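Local structure of lipoxygenase (5EK8) at residues V124-D127 and S128-P132; V630-E633 and D634-V637; V188-K191 and F192-A196. The protein probably inserts molecular oxygen into polyunsaturated fatty acids as a 9R-lipoxygenase, using a non-heme iron. One frame throughout, in Å; residues are numbered along the deposited sequence.

Contact 1: V124-D127 and S128-P132; sequences VTFD and SDNQP
Phe126 and Pro132 face each other across the end of a beta hairpin, as an antiparallel non-hydrogen-bonded pair with their side chains on the same face of the sheet. The Phe126 side chain starts beside Asn130: CB lies 4.1 Å from Asn130 OD1, and CG is almost as near to it. The ring is turned back along the hairpin because CG stands anti to the carbonyl carbon (chi1 -59°). CD1 comes 4.1 Å from Pro132 CA, at an oblique approach. CE1 then meets Pro132 CG at 4.5 Å, a loose apolar contact. On the far side of the ring, CE2 packs on the backbone of Asp636 in the 634-637 segment. Pro132 has a second apolar neighbour, with its CB 3.9 Å from Val124 CG1.

The bend itself is a type I turn from Asp127 to Asn130. Asn130 has a positive phi of 59°, and Gln131 follows it in an extended conformation. Together they form a G1 beta bulge. Asp127 N donates to Gln131 O over 3.0 Å, while Asn130 N makes a weak bond to Asp127 O. The backbone N-H of Gln131 points to the Asp127 carboxylate, with OD1 as the modelled acceptor. That bond is modelled too short and is doubtful.

The hairpin joins strand 115-126 to strand 132-143, which lies at one edge of a four-stranded antiparallel sheet. This sheet is consistent with the PLAT domain of lipoxygenases. Val124 packs on Tyr134 of strand 132-143. It also touches Arg384 and Leu385 of helix 383-391, so the end of the strand abuts the helical part of the chain.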
ATOM      1  N   VAL A 124     -14.316  14.911   0.191  1.00 63.50           N
ATOM      2  CA  VAL A 124     -15.524  15.063  -0.608  1.00 62.48           C
ATOM      3  C   VAL A 124     -16.312  13.761  -0.644  1.00 62.05           C
ATOM      4  O   VAL A 124     -15.758  12.692  -0.892  1.00 61.79           O
ATOM      5  CB  VAL A 124     -15.203  15.513  -2.044  1.00 63.84           C
ATOM      6  CG1 VAL A 124     -16.491  15.792  -2.811  1.00 66.66           C
ATOM      7  CG2 VAL A 124     -14.326  16.750  -2.015  1.00 63.77           C
ATOM      8  N   THR A 125     -17.609  13.869  -0.382  1.00 63.08           N
ATOM      9  CA  THR A 125     -18.511  12.728  -0.367  1.00 60.67           C
ATOM     10  C   THR A 125     -19.643  12.993  -1.363  1.00 60.96           C
ATOM     11  O   THR A 125     -19.991  14.143  -1.610  1.00 61.26           O
ATOM     12  CB  THR A 125     -19.055  12.478   1.068  1.00 60.43           C
ATOM     13  OG1 THR A 125     -18.086  11.741   1.824  1.00 55.17           O
ATOM     14  CG2 THR A 125     -20.364  11.702   1.065  1.00 63.99           C
ATOM     15  N   PHE A 126     -20.188  11.940  -1.966  1.00 61.17           N
ATOM     16  CA  PHE A 126     -21.348  12.096  -2.839  1.00 66.27           C
ATOM     17  C   PHE A 126     -22.642  11.684  -2.136  1.00 71.51           C
ATOM     18  O   PHE A 126     -22.717  10.622  -1.514  1.00 72.48           O
ATOM     19  CB  PHE A 126     -21.155  11.295  -4.125  1.00 65.07           C
ATOM     20  CG  PHE A 126     -19.939  11.693  -4.892  1.00 68.14           C
ATOM     21  CD1 PHE A 126     -19.848  12.954  -5.456  1.00 71.47           C
ATOM     22  CD2 PHE A 126     -18.874  10.821  -5.034  1.00 68.94           C
ATOM     23  CE1 PHE A 126     -18.721  13.338  -6.158  1.00 70.93           C
ATOM     24  CE2 PHE A 126     -17.743  11.197  -5.736  1.00 68.91           C
ATOM     25  CZ  PHE A 126     -17.666  12.460  -6.301  1.00 68.84           C
ATOM     26  N   ASP A 127     -23.657  12.538  -2.236  1.00 74.85           N
ATOM     27  CA  ASP A 127     -24.918  12.320  -1.534  1.00 79.17           C
ATOM     28  C   ASP A 127     -25.837  11.378  -2.303  1.00 82.45           C
ATOM     29  O   ASP A 127     -25.390  10.640  -3.182  1.00 80.80           O
ATOM     30  CB  ASP A 127     -25.630  13.656  -1.278  1.00 80.77           C
ATOM     31  CG  ASP A 127     -26.037  14.364  -2.560  1.00 84.78           C
ATOM     32  OD1 ASP A 127     -25.539  13.987  -3.640  1.00 86.10           O
ATOM     33  OD2 ASP A 127     -26.854  15.307  -2.486  1.00 86.83           O
ATOM     34  N   SER A 128     -27.121  11.414  -1.956  1.00 91.25           N
ATOM     35  CA  SER A 128     -28.129  10.569  -2.585  1.00 94.96           C
ATOM     36  C   SER A 128     -28.244  10.845  -4.078  1.00 94.80           C
ATOM     37  O   SER A 128     -28.367   9.917  -4.880  1.00 94.89           O
ATOM     38  CB  SER A 128     -29.487  10.774  -1.909  1.00 99.36           C
ATOM     39  OG  SER A 128     -30.545  10.260  -2.703  1.00104.28           O
ATOM     40  N   ASP A 129     -28.202  12.121  -4.447  1.00 91.54           N
ATOM     41  CA  ASP A 129     -28.366  12.508  -5.843  1.00 90.89           C
ATOM     42  C   ASP A 129     -27.033  12.833  -6.506  1.00 85.36           C
ATOM     43  O   ASP A 129     -26.962  13.710  -7.368  1.00 83.02           O
ATOM     44  CB  ASP A 129     -29.313  13.704  -5.962  1.00 94.28           C
ATOM     45  CG  ASP A 129     -30.753  13.339  -5.661  1.00 96.88           C
ATOM     46  OD1 ASP A 129     -31.380  12.651  -6.496  1.00 97.46           O
ATOM     47  OD2 ASP A 129     -31.261  13.745  -4.593  1.00 98.34           O
ATOM     48  N   ASN A 130     -25.986  12.125  -6.088  1.00 81.95           N
ATOM     49  CA  ASN A 130     -24.680  12.179  -6.743  1.00 80.69           C
ATOM     50  C   ASN A 130     -24.054  13.576  -6.772  1.00 84.38           C
ATOM     51  O   ASN A 130     -23.339  13.929  -7.710  1.00 86.05           O
ATOM     52  CB  ASN A 130     -24.804  11.636  -8.169  1.00 79.93           C
ATOM     53  CG  ASN A 130     -23.488  11.143  -8.725  1.00 77.99           C
ATOM     54  OD1 ASN A 130     -22.583  10.773  -7.977  1.00 77.90           O
ATOM     55  ND2 ASN A 130     -23.374  11.134 -10.049  1.00 78.16           N
ATOM     56  N   GLN A 131     -24.324  14.366  -5.737  1.00 86.08           N
ATOM     57  CA  GLN A 131     -23.765  15.712  -5.626  1.00 85.36           C
ATOM     58  C   GLN A 131     -22.719  15.769  -4.510  1.00 80.59           C
ATOM     59  O   GLN A 131     -22.882  15.127  -3.470  1.00 79.17           O
ATOM     60  CB  GLN A 131     -24.881  16.734  -5.382  1.00 89.24           C
ATOM     61  CG  GLN A 131     -25.747  17.016  -6.609  1.00 91.74           C
ATOM     62  CD  GLN A 131     -24.998  17.772  -7.703  1.00 91.92           C
ATOM     63  OE1 GLN A 131     -24.687  17.216  -8.758  1.00 90.70           O
ATOM     64  NE2 GLN A 131     -24.711  19.047  -7.453  1.00 91.47           N
ATOM     65  N   PRO A 132     -21.636  16.535  -4.726  1.00 78.11           N
ATOM     66  CA  PRO A 132     -20.498  16.593  -3.798  1.00 72.28           C
ATOM     67  C   PRO A 132     -20.873  17.084  -2.400  1.00 67.47           C
ATOM     68  O   PRO A 132     -21.603  18.066  -2.262  1.00 65.30           O
ATOM     69  CB  PRO A 132     -19.540  17.586  -4.471  1.00 71.69           C
ATOM     70  CG  PRO A 132     -19.951  17.615  -5.904  1.00 73.84           C
ATOM     71  CD  PRO A 132     -21.432  17.408  -5.896  1.00 77.79           C
TER

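Contact 2: V630-E633 and D634-V637; sequences VKNE and DDDV
Asn632 bonds to Asp635, Asp636 and Val637, in a loop between helix 608-623 and helix 639-647. The backbone part is a type I beta turn, in which Asp635 N donates to Asn632 O over 2.9 Å.

The side-chain bonds converge on one oxygen. Asn632 OD1 accepts from Val637 N at 3.2 Å, with the donor tilted 25° from the amide plane. It also takes a weak bond from Asp636 N at 3.3 Å. CG is anti to the backbone N (chi1 -164°), which carries the amide past the turn toward the N-H groups of Asp636 and Val637. Its other arm works through solvent: Asn632 ND2 donates to a water 2.9 Å away, and this water donates to Val637 O. Val637 CG2 also lies against the amide oxygen, the two side chains running antiparallel to each other.

Two of the acidic groups, Glu633 and Asp634, have partners outside 630-637. Glu633 accepts from the amides of Gly627 and Leu628, and Asp634 OD2 bonds Tyr626 OH and Ser187 OG.

With an alanine at Asn632, the amides of Asp636 and Val637 would probably lose their side-chain acceptor and the bridging water its donor, leaving the loop freer to shift.

In a segment without helix or strand, one buried amide serves two backbone N-H groups, one of them weakly, and reaches a carbonyl through water.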
ATOM      1  N   VAL A 630     -17.493  -1.723  -5.395  1.00 50.22           N
ATOM      2  CA  VAL A 630     -18.930  -1.913  -5.575  1.00 52.51           C
ATOM      3  C   VAL A 630     -19.703  -1.471  -4.339  1.00 52.74           C
ATOM      4  O   VAL A 630     -20.637  -0.679  -4.439  1.00 56.20           O
ATOM      5  CB  VAL A 630     -19.287  -3.383  -5.887  1.00 52.82           C
ATOM      6  CG1 VAL A 630     -20.795  -3.538  -6.052  1.00 48.08           C
ATOM      7  CG2 VAL A 630     -18.560  -3.853  -7.138  1.00 52.21           C
ATOM      8  N   LYS A 631     -19.305  -1.983  -3.178  1.00 49.88           N
ATOM      9  CA  LYS A 631     -19.983  -1.661  -1.926  1.00 52.19           C
ATOM     10  C   LYS A 631     -19.931  -0.166  -1.619  1.00 52.64           C
ATOM     11  O   LYS A 631     -20.885   0.390  -1.069  1.00 51.63           O
ATOM     12  CB  LYS A 631     -19.373  -2.455  -0.769  1.00 56.16           C
ATOM     13  CG  LYS A 631     -20.235  -2.479   0.492  1.00 62.16           C
ATOM     14  CD  LYS A 631     -19.667  -3.436   1.531  1.00 66.57           C
ATOM     15  CE  LYS A 631     -20.613  -3.616   2.705  1.00 71.89           C
ATOM     16  NZ  LYS A 631     -20.896  -2.331   3.407  1.00 76.39           N
ATOM     17  N   ASN A 632     -18.817   0.469  -1.987  1.00 52.43           N
ATOM     18  CA  ASN A 632     -18.609   1.908  -1.808  1.00 49.72           C
ATOM     19  C   ASN A 632     -19.002   2.411  -0.423  1.00 47.52           C
ATOM     20  O   ASN A 632     -19.699   3.414  -0.296  1.00 50.46           O
ATOM     21  CB  ASN A 632     -19.380   2.692  -2.876  1.00 51.70           C
ATOM     22  CG  ASN A 632     -18.905   4.135  -3.002  1.00 56.13           C
ATOM     23  OD1 ASN A 632     -17.791   4.475  -2.598  1.00 61.60           O
ATOM     24  ND2 ASN A 632     -19.755   4.988  -3.563  1.00 53.56           N
ATOM     25  N   GLU A 633     -18.535   1.726   0.614  1.00 44.60           N
ATOM     26  CA  GLU A 633     -18.956   2.022   1.981  1.00 46.44           C
ATOM     27  C   GLU A 633     -18.605   3.436   2.466  1.00 51.15           C
ATOM     28  O   GLU A 633     -19.030   3.840   3.548  1.00 56.82           O
ATOM     29  CB  GLU A 633     -18.365   0.984   2.942  1.00 47.60           C
ATOM     30  CG  GLU A 633     -16.932   0.572   2.639  1.00 52.10           C
ATOM     31  CD  GLU A 633     -16.843  -0.736   1.872  1.00 49.84           C
ATOM     32  OE1 GLU A 633     -16.744  -1.801   2.518  1.00 43.95           O
ATOM     33  OE2 GLU A 633     -16.861  -0.698   0.625  1.00 51.80           O
ATOM     34  N   ASP A 634     -17.849   4.191   1.674  1.00 55.16           N
ATOM     35  CA  ASP A 634     -17.472   5.552   2.059  1.00 59.26           C
ATOM     36  C   ASP A 634     -18.112   6.615   1.164  1.00 59.76           C
ATOM     37  O   ASP A 634     -17.923   7.810   1.387  1.00 59.23           O
ATOM     38  CB  ASP A 634     -15.947   5.710   2.047  1.00 58.58           C
ATOM     39  CG  ASP A 634     -15.282   5.114   3.287  1.00 60.70           C
ATOM     40  OD1 ASP A 634     -14.139   4.616   3.171  1.00 61.94           O
ATOM     41  OD2 ASP A 634     -15.898   5.150   4.376  1.00 59.15           O
ATOM     42  N   ASP A 635     -18.875   6.169   0.167  1.00 60.09           N
ATOM     43  CA  ASP A 635     -19.587   7.058  -0.755  1.00 62.71           C
ATOM     44  C   ASP A 635     -18.678   8.139  -1.346  1.00 59.98           C
ATOM     45  O   ASP A 635     -19.024   9.321  -1.358  1.00 60.78           O
ATOM     46  CB  ASP A 635     -20.789   7.714  -0.057  1.00 66.19           C
ATOM     47  CG  ASP A 635     -21.805   6.697   0.451  1.00 69.82           C
ATOM     48  OD1 ASP A 635     -22.453   6.021  -0.383  1.00 68.87           O
ATOM     49  OD2 ASP A 635     -21.955   6.579   1.690  1.00 70.19           O
ATOM     50  N   ASP A 636     -17.523   7.722  -1.843  1.00 54.36           N
ATOM     51  CA  ASP A 636     -16.553   8.659  -2.387  1.00 55.39           C
ATOM     52  C   ASP A 636     -15.994   8.165  -3.715  1.00 53.53           C
ATOM     53  O   ASP A 636     -15.235   8.874  -4.376  1.00 53.80           O
ATOM     54  CB  ASP A 636     -15.419   8.880  -1.393  1.00 54.49           C
ATOM     55  CG  ASP A 636     -14.645   7.613  -1.114  1.00 57.32           C
ATOM     56  OD1 ASP A 636     -13.527   7.713  -0.577  1.00 56.47           O
ATOM     57  OD2 ASP A 636     -15.155   6.516  -1.430  1.00 62.45           O
ATOM     58  N   VAL A 637     -16.359   6.942  -4.085  1.00 52.24           N
ATOM     59  CA  VAL A 637     -15.966   6.380  -5.371  1.00 52.03           C
ATOM     60  C   VAL A 637     -16.853   6.948  -6.471  1.00 58.24           C
ATOM     61  O   VAL A 637     -18.063   6.697  -6.483  1.00 62.66           O
ATOM     62  CB  VAL A 637     -16.062   4.842  -5.378  1.00 43.57           C
ATOM     63  CG1 VAL A 637     -15.701   4.293  -6.744  1.00 35.85           C
ATOM     64  CG2 VAL A 637     -15.167   4.243  -4.311  1.00 42.71           C
TER
HETATM   65  O   HOH W   1     -20.248   7.701  -4.302  1.00 58.45           O

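Contact 3: V188-K191 and F192-A196; sequences VGRK and FQAYA
Val188 to Tyr195 form regular alpha helix, with four successive i to i+4 bonds: Phe192 N to Val188 O, Gln193 N to Gly189 O, Ala194 N to Arg190 O and Tyr195 N to Lys191 O, all 2.9 to 3.0 Å long. This is the first part of helix 188-214, and the side chains across the contact stand one turn apart.

Phe192 lies back against the preceding turn. Its CG is anti to the carbonyl carbon (chi1 -73°), which brings one ring face over Val188 O. That oxygen sits 3.1 Å above the ring plane, offset toward the rim. The ring also comes near the Val188 side chain, with CE2 4.4 Å from Val188 CB. Beyond the contact the ring packs on Arg27, Ile30 and Glu31 of helix 24-36, so it joins helix 188-214 to helix 24-36.

Arg190 leaves from another side of the helix. Its chain bends at chi2 (61°), and the guanidinium reaches outward and forward, bringing NH2 3.2 Å from Ala194 CB in an oblique approach. NH1 is hydrogen-bonded to Asn667 O, and the guanidinium makes a cation-pi contact with Tyr186. The Arg190 side chain comes within about 4 Å of that of Ile668, an iron ligand. By bonding Asn667 O and lying next to Ile668, it probably helps to position the C-terminal ligand, consistent with a second-shell role.

Lys191 runs extended to a salt bridge with Asp185, and Gln193 OE1 accepts from Lys625 N. Lys191 thus ties the helix to the residues just before it, and Gln193 ties it to the loop after helix 608-623.

Tyr195 repeats the backward lean of Phe192. Its ring meets the Lys191 carbonyl obliquely, and CD2 lies 3.1 Å from Lys191 O.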
ATOM      1  N   VAL A 188     -14.384   4.503  10.642  1.00 57.05           N
ATOM      2  CA  VAL A 188     -14.682   3.787  11.879  1.00 60.29           C
ATOM      3  C   VAL A 188     -14.997   2.318  11.597  1.00 56.44           C
ATOM      4  O   VAL A 188     -14.748   1.446  12.431  1.00 51.23           O
ATOM      5  CB  VAL A 188     -15.861   4.423  12.638  1.00 64.84           C
ATOM      6  CG1 VAL A 188     -15.394   5.632  13.430  1.00 59.52           C
ATOM      7  CG2 VAL A 188     -16.965   4.797  11.673  1.00 69.01           C
ATOM      8  N   GLY A 189     -15.535   2.054  10.410  1.00 56.19           N
ATOM      9  CA  GLY A 189     -15.827   0.698   9.985  1.00 57.87           C
ATOM     10  C   GLY A 189     -14.569  -0.136   9.839  1.00 57.16           C
ATOM     11  O   GLY A 189     -14.481  -1.236  10.379  1.00 59.00           O
ATOM     12  N   ARG A 190     -13.601   0.398   9.100  1.00 54.31           N
ATOM     13  CA  ARG A 190     -12.294  -0.230   8.915  1.00 51.74           C
ATOM     14  C   ARG A 190     -11.645  -0.560  10.263  1.00 50.85           C
ATOM     15  O   ARG A 190     -11.135  -1.671  10.474  1.00 52.46           O
ATOM     16  CB  ARG A 190     -11.403   0.696   8.072  1.00 51.81           C
ATOM     17  CG  ARG A 190      -9.910   0.431   8.127  1.00 50.29           C
ATOM     18  CD  ARG A 190      -9.554  -0.961   7.630  1.00 48.38           C
ATOM     19  NE  ARG A 190      -8.120  -1.226   7.734  1.00 41.96           N
ATOM     20  CZ  ARG A 190      -7.458  -1.338   8.883  1.00 44.70           C
ATOM     21  NH1 ARG A 190      -6.154  -1.582   8.879  1.00 41.04           N
ATOM     22  NH2 ARG A 190      -8.092  -1.207  10.042  1.00 51.65           N
ATOM     23  N   LYS A 191     -11.696   0.403  11.181  1.00 49.23           N
ATOM     24  CA  LYS A 191     -11.211   0.208  12.545  1.00 45.07           C
ATOM     25  C   LYS A 191     -11.930  -0.942  13.258  1.00 43.54           C
ATOM     26  O   LYS A 191     -11.292  -1.834  13.822  1.00 43.78           O
ATOM     27  CB  LYS A 191     -11.378   1.495  13.356  1.00 43.26           C
ATOM     28  CG  LYS A 191     -10.498   2.650  12.913  1.00 44.33           C
ATOM     29  CD  LYS A 191     -10.344   3.670  14.032  1.00 42.25           C
ATOM     30  CE  LYS A 191      -9.396   4.806  13.646  1.00 36.98           C
ATOM     31  NZ  LYS A 191      -9.134   5.734  14.800  1.00 35.12           N
ATOM     32  N   PHE A 192     -13.260  -0.912  13.220  1.00 42.62           N
ATOM     33  CA  PHE A 192     -14.080  -1.917  13.890  1.00 45.42           C
ATOM     34  C   PHE A 192     -13.809  -3.325  13.366  1.00 47.96           C
ATOM     35  O   PHE A 192     -13.645  -4.265  14.146  1.00 45.83           O
ATOM     36  CB  PHE A 192     -15.562  -1.582  13.732  1.00 46.78           C
ATOM     37  CG  PHE A 192     -16.012  -0.422  14.568  1.00 52.42           C
ATOM     38  CD1 PHE A 192     -15.230   0.043  15.611  1.00 56.75           C
ATOM     39  CD2 PHE A 192     -17.220   0.202  14.315  1.00 55.06           C
ATOM     40  CE1 PHE A 192     -15.644   1.114  16.385  1.00 57.99           C
ATOM     41  CE2 PHE A 192     -17.642   1.272  15.087  1.00 56.27           C
ATOM     42  CZ  PHE A 192     -16.854   1.727  16.124  1.00 56.09           C
ATOM     43  N   GLN A 193     -13.758  -3.464  12.045  1.00 51.09           N
ATOM     44  CA  GLN A 193     -13.425  -4.743  11.427  1.00 52.38           C
ATOM     45  C   GLN A 193     -12.048  -5.213  11.880  1.00 51.32           C
ATOM     46  O   GLN A 193     -11.856  -6.391  12.209  1.00 51.33           O
ATOM     47  CB  GLN A 193     -13.466  -4.645   9.902  1.00 50.66           C
ATOM     48  CG  GLN A 193     -14.859  -4.530   9.328  1.00 55.73           C
ATOM     49  CD  GLN A 193     -14.932  -5.059   7.913  1.00 61.75           C
ATOM     50  OE1 GLN A 193     -13.997  -5.708   7.436  1.00 59.15           O
ATOM     51  NE2 GLN A 193     -16.043  -4.787   7.229  1.00 65.78           N
ATOM     52  N   ALA A 194     -11.096  -4.288  11.907  1.00 51.61           N
ATOM     53  CA  ALA A 194      -9.747  -4.639  12.337  1.00 58.76           C
ATOM     54  C   ALA A 194      -9.751  -5.220  13.746  1.00 56.18           C
ATOM     55  O   ALA A 194      -9.255  -6.328  13.978  1.00 50.78           O
ATOM     56  CB  ALA A 194      -8.828  -3.428  12.266  1.00 60.70           C
ATOM     57  N   TYR A 195     -10.329  -4.472  14.681  1.00 60.37           N
ATOM     58  CA  TYR A 195     -10.297  -4.858  16.086  1.00 61.58           C
ATOM     59  C   TYR A 195     -11.107  -6.125  16.336  1.00 58.78           C
ATOM     60  O   TYR A 195     -10.776  -6.917  17.217  1.00 58.42           O
ATOM     61  CB  TYR A 195     -10.795  -3.703  16.959  1.00 68.97           C
ATOM     62  CG  TYR A 195      -9.824  -2.542  16.981  1.00 76.59           C
ATOM     63  CD1 TYR A 195      -8.474  -2.752  17.246  1.00 79.83           C
ATOM     64  CD2 TYR A 195     -10.244  -1.244  16.703  1.00 78.10           C
ATOM     65  CE1 TYR A 195      -7.570  -1.704  17.257  1.00 82.48           C
ATOM     66  CE2 TYR A 195      -9.346  -0.184  16.710  1.00 80.79           C
ATOM     67  CZ  TYR A 195      -8.007  -0.421  16.987  1.00 82.31           C
ATOM     68  OH  TYR A 195      -7.104   0.624  16.994  1.00 79.82           O
ATOM     69  N   ALA A 196     -12.152  -6.326  15.543  1.00 54.43           N
ATOM     70  CA  ALA A 196     -12.964  -7.529  15.654  1.00 51.32           C
ATOM     71  C   ALA A 196     -12.163  -8.755  15.232  1.00 52.57           C
ATOM     72  O   ALA A 196     -12.055  -9.736  15.984  1.00 54.12           O
ATOM     73  CB  ALA A 196     -14.216  -7.399  14.812  1.00 49.97           C
TER

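Along the chain the order is contact 1, contact 3, contact 2. Contacts 1 and 2 touch, although some 500 residues separate them; their centres are 11 Å apart. Phe126 N probably bonds Asp635 O at 2.9 Å, so the 630-637 loop docks on strand 115-126 of the four-stranded sheet. Contact 3, at the start of helix 188-214, has its centre 16 Å from that of contact 2, with nearest atoms about 6 Å apart. It does not touch contact 1, whose centre is 24 Å away. Contact 2 is thus a loop by which the helical part meets the beta domain. Contact 3 is on the iron side: the side chain of Arg190 is about 9 Å from the metal.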